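Local coordinates for protein nucleotidyl transferase (Methanothermobacter thermautotrophicus, PDB 6PLJ) that probably transfers nucleotidyl groups as a MobA-like NTP transferase, perhaps in the synthesis of the pseudomurein cell wall, at residues V153-L164 with L206-L217. Numbering follows the deposited sequence.
Sequences VSILARGESGWL and LYGVEASRPIEL
Strand 206-210 lies between two strands of segment 153-164, parallel to 153-157, with the short segment axes at 41°, and antiparallel to 162-163; residues 158-161 carry the chain from one edge to the other across the face bearing the E210 side chain, E210 CG 3.4 Å from G159 O. On the parallel side V153 O accepts Y207 N at 2.7 Å, and I155 and A157 continue the pattern with Y207 and V209; on the other, G162 and G208 exchange N-H and C=O in both directions. The turn is pinned where S161 OG accepts E210 N at 2.8 Å, and a water joins A157 O, G159 O and A211 N. Y207 extends with CG anti to its backbone N (chi1 -171°), which lays the ring over the G162 backbone, CE1 3.5 Å from G162 CA, and presents its CD1 edge to W163. This pair is T-shaped: Y207 CD1 stands over the centre of the indole, near the shared CD2-CE2 bond, with six-membered ring centroids 5.2 Å apart and planes at 81°. Replacing Y207 with an alanine would probably leave that indole face without its aromatic partner and open a gap beside G162. On the opposite face of the sheet, L206 CD1 wedges against V153 CG1 and I155 CG2, while L164 CD1 rests on G208 CA at 3.7 Å, a spot where a beta carbon would be cramped. Farther along, L156 spreads its methyls, CD1 against A211 CB and CD2 to L217 CD2 at 3.8 Å; L217 CD1 lies over one face of the R158 guanidinium, whose NE bonds to G169 O. The three strands close one edge of the mixed sheet: helix 138-147 packs on S154 and L156, its H147 stacking with Y207, and helix 192-201 covers V153, I155 and L206 from the other face.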
loop_
_atom_site.group_PDB
_atom_site.type_symbol
_atom_site.label_atom_id
_atom_site.label_comp_id
_atom_site.label_asym_id
_atom_site.label_seq_id
_atom_site.Cartn_x
_atom_site.Cartn_y
_atom_site.Cartn_z
ATOM N N VAL A 153 -13.410 -6.250 6.153
ATOM C CA VAL A 153 -12.115 -5.704 5.780
ATOM C C VAL A 153 -11.104 -6.798 6.041
ATOM O O VAL A 153 -11.145 -7.461 7.094
ATOM C CB VAL A 153 -11.778 -4.435 6.581
ATOM C CG1 VAL A 153 -10.411 -3.888 6.183
ATOM C CG2 VAL A 153 -12.848 -3.360 6.375
ATOM N N SER A 154 -10.220 -7.024 5.078
ATOM C CA SER A 154 -9.152 -7.996 5.220
ATOM C C SER A 154 -7.851 -7.227 5.195
ATOM O O SER A 154 -7.758 -6.175 4.576
ATOM C CB SER A 154 -9.205 -9.015 4.092
ATOM O OG SER A 154 -9.042 -8.365 2.851
ATOM N N ILE A 155 -6.851 -7.734 5.894
ATOM C CA ILE A 155 -5.620 -6.974 6.098
ATOM C C ILE A 155 -4.447 -7.891 6.350
ATOM O O ILE A 155 -4.627 -9.000 6.862
ATOM C CB ILE A 155 -5.821 -6.000 7.281
ATOM C CG1 ILE A 155 -4.672 -4.996 7.387
ATOM C CG2 ILE A 155 -6.049 -6.757 8.598
ATOM C CD1 ILE A 155 -5.047 -3.804 8.224
ATOM N N LEU A 156 -3.254 -7.430 5.970
ATOM C CA LEU A 156 -2.029 -8.165 6.280
ATOM C C LEU A 156 -1.808 -8.113 7.790
ATOM O O LEU A 156 -1.671 -7.052 8.371
ATOM C CB LEU A 156 -0.830 -7.574 5.536
ATOM C CG LEU A 156 0.502 -8.323 5.686
ATOM C CD1 LEU A 156 0.383 -9.722 5.117
ATOM C CD2 LEU A 156 1.633 -7.552 5.014
ATOM N N ALA A 157 -1.788 -9.288 8.403
ATOM C CA ALA A 157 -1.704 -9.416 9.853
ATOM C C ALA A 157 -0.248 -9.373 10.290
ATOM O O ALA A 157 0.666 -9.692 9.525
ATOM C CB ALA A 157 -2.336 -10.725 10.290
ATOM N N ARG A 158 -0.051 -8.972 11.536
ATOM C CA ARG A 158 1.270 -8.958 12.158
ATOM C C ARG A 158 1.652 -10.366 12.618
ATOM O O ARG A 158 2.835 -10.688 12.719
ATOM C CB ARG A 158 1.263 -7.954 13.316
ATOM C CG ARG A 158 2.541 -7.812 14.108
ATOM C CD ARG A 158 3.727 -7.368 13.265
ATOM N NE ARG A 158 3.563 -6.057 12.629
ATOM C CZ ARG A 158 4.550 -5.387 12.014
ATOM N NH1 ARG A 158 5.780 -5.903 11.925
ATOM N NH2 ARG A 158 4.317 -4.203 11.468
ATOM N N GLY A 159 0.650 -11.202 12.881
ATOM C CA GLY A 159 0.860 -12.575 13.351
ATOM C C GLY A 159 0.067 -13.561 12.529
ATOM O O GLY A 159 0.059 -13.482 11.307
ATOM N N GLU A 160 -0.615 -14.493 13.192
ATOM C CA GLU A 160 -1.345 -15.547 12.487
ATOM C C GLU A 160 -2.662 -15.030 11.888
ATOM O O GLU A 160 -3.144 -13.961 12.264
ATOM C CB GLU A 160 -1.582 -16.749 13.418
ATOM C CG GLU A 160 -0.267 -17.365 13.901
ATOM C CD GLU A 160 -0.411 -18.681 14.658
ATOM O OE1 GLU A 160 -1.544 -19.143 14.885
ATOM O OE2 GLU A 160 0.638 -19.257 15.036
ATOM N N SER A 161 -3.225 -15.798 10.956
ATOM C CA SER A 161 -4.492 -15.440 10.332
ATOM C C SER A 161 -5.625 -15.570 11.331
ATOM O O SER A 161 -5.531 -16.339 12.300
ATOM C CB SER A 161 -4.798 -16.314 9.121
ATOM O OG SER A 161 -3.795 -16.196 8.124
ATOM N N GLY A 162 -6.695 -14.829 11.081
ATOM C CA GLY A 162 -7.920 -14.957 11.857
ATOM C C GLY A 162 -8.578 -13.631 12.087
ATOM O O GLY A 162 -8.005 -12.568 11.806
ATOM N N TRP A 163 -9.789 -13.691 12.625
ATOM C CA TRP A 163 -10.489 -12.476 13.023
ATOM C C TRP A 163 -9.677 -11.662 14.025
ATOM O O TRP A 163 -9.111 -12.217 14.979
ATOM C CB TRP A 163 -11.875 -12.793 13.587
ATOM C CG TRP A 163 -12.754 -13.408 12.574
ATOM C CD1 TRP A 163 -13.178 -14.701 12.535
ATOM C CD2 TRP A 163 -13.293 -12.770 11.413
ATOM N NE1 TRP A 163 -13.960 -14.906 11.430
ATOM C CE2 TRP A 163 -14.045 -13.738 10.720
ATOM C CE3 TRP A 163 -13.215 -11.470 10.891
ATOM C CZ2 TRP A 163 -14.725 -13.448 9.529
ATOM C CZ3 TRP A 163 -13.884 -11.184 9.708
ATOM C CH2 TRP A 163 -14.630 -12.169 9.041
ATOM N N LEU A 164 -9.620 -10.352 13.787
ATOM C CA LEU A 164 -8.869 -9.418 14.613
ATOM C C LEU A 164 -9.769 -8.648 15.557
ATOM O O LEU A 164 -10.800 -8.129 15.145
ATOM C CB LEU A 164 -8.108 -8.418 13.726
ATOM C CG LEU A 164 -6.817 -8.971 13.139
ATOM C CD1 LEU A 164 -6.362 -8.100 11.976
ATOM C CD2 LEU A 164 -5.726 -9.042 14.205
ATOM N N LEU A 206 -12.885 -7.364 10.910
ATOM C CA LEU A 206 -11.531 -7.193 10.372
ATOM C C LEU A 206 -10.858 -8.556 10.367
ATOM O O LEU A 206 -10.654 -9.134 11.441
ATOM C CB LEU A 206 -10.755 -6.198 11.223
ATOM C CG LEU A 206 -9.325 -5.866 10.790
ATOM C CD1 LEU A 206 -9.326 -5.227 9.402
ATOM C CD2 LEU A 206 -8.664 -4.951 11.812
ATOM N N TYR A 207 -10.549 -9.090 9.183
ATOM C CA TYR A 207 -9.895 -10.405 9.060
ATOM C C TYR A 207 -8.412 -10.260 8.747
ATOM O O TYR A 207 -8.039 -9.711 7.704
ATOM C CB TYR A 207 -10.557 -11.283 8.002
ATOM C CG TYR A 207 -10.031 -12.696 8.019
ATOM C CD1 TYR A 207 -10.499 -13.616 8.958
ATOM C CD2 TYR A 207 -9.035 -13.106 7.141
ATOM C CE1 TYR A 207 -10.007 -14.904 8.997
ATOM C CE2 TYR A 207 -8.528 -14.394 7.180
ATOM C CZ TYR A 207 -9.030 -15.290 8.115
ATOM O OH TYR A 207 -8.552 -16.574 8.163
ATOM N N GLY A 208 -7.569 -10.773 9.645
ATOM C CA GLY A 208 -6.132 -10.757 9.446
ATOM C C GLY A 208 -5.644 -11.941 8.640
ATOM O O GLY A 208 -6.007 -13.095 8.912
ATOM N N VAL A 209 -4.823 -11.660 7.634
ATOM C CA VAL A 209 -4.215 -12.660 6.789
ATOM C C VAL A 209 -2.722 -12.735 7.110
ATOM O O VAL A 209 -1.994 -11.746 6.974
ATOM C CB VAL A 209 -4.446 -12.315 5.310
ATOM C CG1 VAL A 209 -3.583 -13.184 4.411
ATOM C CG2 VAL A 209 -5.933 -12.456 4.990
ATOM N N GLU A 210 -2.260 -13.906 7.536
ATOM C CA GLU A 210 -0.854 -14.058 7.892
ATOM C C GLU A 210 0.049 -13.798 6.682
ATOM O O GLU A 210 -0.200 -14.299 5.595
ATOM C CB GLU A 210 -0.568 -15.468 8.451
ATOM C CG GLU A 210 0.899 -15.636 8.829
ATOM C CD GLU A 210 1.242 -16.923 9.558
ATOM O OE1 GLU A 210 0.345 -17.738 9.818
ATOM O OE2 GLU A 210 2.439 -17.113 9.843
ATOM N N ALA A 211 1.110 -13.030 6.890
ATOM C CA ALA A 211 2.125 -12.824 5.873
ATOM C C ALA A 211 2.837 -14.119 5.514
ATOM O O ALA A 211 3.051 -14.974 6.375
ATOM C CB ALA A 211 3.151 -11.806 6.352
ATOM N N SER A 212 3.208 -14.252 4.250
ATOM C CA SER A 212 4.081 -15.346 3.816
ATOM C C SER A 212 5.424 -15.289 4.537
ATOM O O SER A 212 5.953 -16.311 4.959
ATOM C CB SER A 212 4.293 -15.297 2.300
ATOM O OG SER A 212 5.088 -16.387 1.847
ATOM N N ARG A 213 5.968 -14.082 4.657
ATOM C CA ARG A 213 7.273 -13.831 5.259
ATOM C C ARG A 213 7.096 -12.488 5.990
ATOM O O ARG A 213 6.400 -11.617 5.458
ATOM C CB ARG A 213 8.360 -13.658 4.168
ATOM C CG ARG A 213 8.415 -14.651 3.001
ATOM C CD ARG A 213 9.353 -15.813 3.245
ATOM N NE ARG A 213 9.138 -16.903 2.303
ATOM C CZ ARG A 213 9.898 -17.139 1.240
ATOM N NH1 ARG A 213 9.621 -18.155 0.441
ATOM N NH2 ARG A 213 10.930 -16.358 0.978
ATOM N N PRO A 214 7.701 -12.294 7.182
ATOM C CA PRO A 214 7.558 -10.984 7.850
ATOM C C PRO A 214 8.064 -9.774 7.068
ATOM O O PRO A 214 7.620 -8.658 7.326
ATOM C CB PRO A 214 8.371 -11.162 9.131
ATOM C CG PRO A 214 8.196 -12.607 9.427
ATOM C CD PRO A 214 8.292 -13.290 8.097
ATOM N N ILE A 215 8.966 -9.988 6.121
ATOM C CA ILE A 215 9.442 -8.911 5.253
ATOM C C ILE A 215 8.261 -8.213 4.547
ATOM O O ILE A 215 8.337 -7.029 4.222
ATOM C CB ILE A 215 10.464 -9.445 4.226
ATOM C CG1 ILE A 215 11.242 -8.284 3.576
ATOM C CG2 ILE A 215 9.802 -10.343 3.192
ATOM C CD1 ILE A 215 12.145 -7.560 4.532
ATOM N N GLU A 216 7.175 -8.939 4.326
ATOM C CA GLU A 216 5.995 -8.357 3.664
ATOM C C GLU A 216 5.392 -7.179 4.430
ATOM O O GLU A 216 4.788 -6.292 3.817
ATOM C CB GLU A 216 4.928 -9.431 3.430
ATOM C CG GLU A 216 5.389 -10.538 2.492
ATOM C CD GLU A 216 4.272 -11.484 2.097
ATOM O OE1 GLU A 216 3.400 -11.769 2.932
ATOM O OE2 GLU A 216 4.287 -11.944 0.933
ATOM N N LEU A 217 5.596 -7.144 5.744
ATOM C CA LEU A 217 5.082 -6.068 6.591
ATOM C C LEU A 217 5.937 -4.806 6.570
ATOM O O LEU A 217 5.536 -3.795 7.140
ATOM C CB LEU A 217 4.972 -6.564 8.037
ATOM C CG LEU A 217 3.833 -7.543 8.283
ATOM C CD1 LEU A 217 4.166 -8.534 9.394
ATOM C CD2 LEU A 217 2.558 -6.778 8.598
HETATM O O HOH W 1 1.733 -12.120 9.577
HETATM O O HOH W 2 6.096 -2.864 9.738
HETATM O O HOH W 3 -2.080 -18.326 10.205
HETATM O O HOH W 4 -13.051 -8.425 13.553
#